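PDB 4K0J: heavy metal cation tricomponent efflux pump ZneA(CzcA-like) from Cupriavidus metallidurans, which exports Zn(II) in exchange for protons, as the inner-membrane RND-family pump of a tripartite heavy-metal efflux system. Local coordinates for residues R139-V143 and Q156-I161. Numbering follows the deposited sequence.
Sequences RYTLV and QFWKVI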
loop_
_atom_site.group_PDB
_atom_site.type_symbol
_atom_site.label_atom_id
_atom_site.label_comp_id
_atom_site.label_asym_id
_atom_site.label_seq_id
_atom_site.Cartn_x
_atom_site.Cartn_y
_atom_site.Cartn_z
ATOM N N ARG C 139 -12.945 -1.669 -29.662
ATOM C CA ARG C 139 -12.408 -2.566 -30.682
ATOM C C ARG C 139 -12.391 -1.875 -32.033
ATOM O O ARG C 139 -13.346 -1.193 -32.394
ATOM C CB ARG C 139 -13.234 -3.848 -30.747
ATOM C CG ARG C 139 -13.033 -4.744 -29.544
ATOM C CD ARG C 139 -13.960 -5.937 -29.562
ATOM N NE ARG C 139 -13.665 -6.845 -28.459
ATOM C CZ ARG C 139 -12.797 -7.849 -28.535
ATOM N NH1 ARG C 139 -12.146 -8.074 -29.670
ATOM N NH2 ARG C 139 -12.584 -8.629 -27.478
ATOM N N TYR C 140 -11.299 -2.032 -32.773
ATOM C CA TYR C 140 -11.147 -1.319 -34.036
ATOM C C TYR C 140 -10.315 -2.111 -35.027
ATOM O O TYR C 140 -9.695 -3.111 -34.678
ATOM C CB TYR C 140 -10.494 0.051 -33.816
ATOM C CG TYR C 140 -9.010 -0.033 -33.552
ATOM C CD1 TYR C 140 -8.089 0.085 -34.587
ATOM C CD2 TYR C 140 -8.530 -0.251 -32.277
ATOM C CE1 TYR C 140 -6.734 -0.002 -34.357
ATOM C CE2 TYR C 140 -7.173 -0.337 -32.034
ATOM C CZ TYR C 140 -6.281 -0.215 -33.079
ATOM O OH TYR C 140 -4.930 -0.308 -32.833
ATOM N N THR C 141 -10.291 -1.624 -36.261
ATOM C CA THR C 141 -9.511 -2.235 -37.323
ATOM C C THR C 141 -8.949 -1.131 -38.204
ATOM O O THR C 141 -9.602 -0.102 -38.420
ATOM C CB THR C 141 -10.372 -3.210 -38.155
ATOM O OG1 THR C 141 -10.776 -4.305 -37.325
ATOM C CG2 THR C 141 -9.599 -3.758 -39.330
ATOM N N LEU C 142 -7.718 -1.326 -38.665
ATOM C CA LEU C 142 -7.114 -0.452 -39.654
ATOM C C LEU C 142 -7.688 -0.764 -41.038
ATOM O O LEU C 142 -7.413 -1.828 -41.596
ATOM C CB LEU C 142 -5.592 -0.651 -39.681
ATOM C CG LEU C 142 -4.679 0.175 -38.763
ATOM C CD1 LEU C 142 -4.936 1.661 -38.944
ATOM C CD2 LEU C 142 -4.840 -0.224 -37.312
ATOM N N VAL C 143 -8.482 0.149 -41.595
ATOM C CA VAL C 143 -8.948 -0.037 -42.968
ATOM C C VAL C 143 -8.173 0.790 -43.986
ATOM O O VAL C 143 -7.650 1.870 -43.680
ATOM C CB VAL C 143 -10.450 0.256 -43.153
ATOM C CG1 VAL C 143 -11.283 -0.692 -42.317
ATOM C CG2 VAL C 143 -10.753 1.706 -42.833
ATOM N N GLN C 156 0.169 -0.183 -37.368
ATOM C CA GLN C 156 -0.400 -0.579 -36.098
ATOM C C GLN C 156 0.672 -0.509 -35.030
ATOM O O GLN C 156 0.538 0.221 -34.048
ATOM C CB GLN C 156 -0.943 -2.005 -36.198
ATOM C CG GLN C 156 -1.406 -2.612 -34.884
ATOM C CD GLN C 156 -2.835 -2.246 -34.535
ATOM O OE1 GLN C 156 -3.221 -1.078 -34.586
ATOM N NE2 GLN C 156 -3.631 -3.249 -34.178
ATOM N N PHE C 157 1.754 -1.243 -35.259
ATOM C CA PHE C 157 2.780 -1.452 -34.246
ATOM C C PHE C 157 3.480 -0.185 -33.799
ATOM O O PHE C 157 3.772 -0.023 -32.613
ATOM C CB PHE C 157 3.831 -2.438 -34.750
ATOM C CG PHE C 157 3.296 -3.807 -35.030
ATOM C CD1 PHE C 157 2.207 -4.296 -34.335
ATOM C CD2 PHE C 157 3.881 -4.604 -35.990
ATOM C CE1 PHE C 157 1.713 -5.559 -34.597
ATOM C CE2 PHE C 157 3.393 -5.862 -36.254
ATOM C CZ PHE C 157 2.309 -6.343 -35.553
ATOM N N TRP C 158 3.758 0.707 -34.742
ATOM C CA TRP C 158 4.650 1.819 -34.446
ATOM C C TRP C 158 3.979 3.193 -34.404
ATOM O O TRP C 158 4.593 4.179 -33.989
ATOM C CB TRP C 158 5.831 1.800 -35.412
ATOM C CG TRP C 158 6.443 0.441 -35.515
ATOM C CD1 TRP C 158 6.284 -0.455 -36.529
ATOM C CD2 TRP C 158 7.286 -0.193 -34.549
ATOM N NE1 TRP C 158 6.988 -1.602 -36.261
ATOM C CE2 TRP C 158 7.612 -1.467 -35.051
ATOM C CE3 TRP C 158 7.806 0.196 -33.312
ATOM C CZ2 TRP C 158 8.435 -2.348 -34.362
ATOM C CZ3 TRP C 158 8.619 -0.685 -32.630
ATOM C CH2 TRP C 158 8.928 -1.937 -33.157
ATOM N N LYS C 159 2.717 3.252 -34.813
ATOM C CA LYS C 159 1.965 4.502 -34.774
ATOM C C LYS C 159 0.753 4.411 -33.855
ATOM O O LYS C 159 0.667 5.119 -32.857
ATOM C CB LYS C 159 1.517 4.918 -36.182
ATOM C CG LYS C 159 2.652 5.075 -37.182
ATOM C CD LYS C 159 3.693 6.062 -36.676
ATOM C CE LYS C 159 4.790 6.283 -37.703
ATOM N NZ LYS C 159 4.267 6.899 -38.953
ATOM N N VAL C 160 -0.175 3.524 -34.194
ATOM C CA VAL C 160 -1.487 3.487 -33.556
ATOM C C VAL C 160 -1.430 3.072 -32.092
ATOM O O VAL C 160 -1.896 3.800 -31.207
ATOM C CB VAL C 160 -2.441 2.541 -34.308
ATOM C CG1 VAL C 160 -3.778 2.474 -33.609
ATOM C CG2 VAL C 160 -2.618 3.009 -35.738
ATOM N N ILE C 161 -0.871 1.894 -31.841
ATOM C CA ILE C 161 -0.744 1.410 -30.474
ATOM C C ILE C 161 0.119 2.329 -29.607
ATOM O O ILE C 161 -0.317 2.709 -28.523
ATOM C CB ILE C 161 -0.272 -0.056 -30.400
ATOM C CG1 ILE C 161 -1.330 -0.979 -31.022
ATOM C CG2 ILE C 161 -0.015 -0.450 -28.957
ATOM C CD1 ILE C 161 -0.884 -2.435 -31.187
#
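This is helix-on-sheet packing in what corresponds to the PN2 subdomain of the periplasmic porter domain, as in AcrB: strand 135-143 runs into helix 149-164, which folds back over one face of the antiparallel sheet that the strand forms with strands 280-287 and 316-319. The axes of segments 139-143 and 156-161 pass 11.4 Å apart at 122°, so the helix lies obliquely across the strand, and side chains alone bridge the gap. Strand alternation decides which ones: Tyr140 and Leu142 point toward the helix, while Thr141 between them points away.

The apolar part centres on Val160, which also points toward the strand. Val160 CG1 sits 3.7 Å from Tyr140 CZ, and Val160 CG2 lies 4.2 Å from Leu142 CD1, so one valine touches both strand residues. Ile161 only grazes the phenol, CG1 being 4.1 Å from Tyr140 OH, and packs instead on Val173 of strand 170-177.

One turn back, at a π-turn with Ile161 N bonded to Gln156 O at 3.1 Å, Gln156 supplies the polar part. Gln156 NE2 is hydrogen-bonded to Asn175 OD1, an arrangement that suits the orientation placing OE1 beside Tyr140 OH. Leu142 CD2 comes within 3.3 Å of Gln156 OE1, and that same oxygen, near the plane of the phenol ring, accepts a short 2.6 Å hydrogen bond from Tyr140 OH.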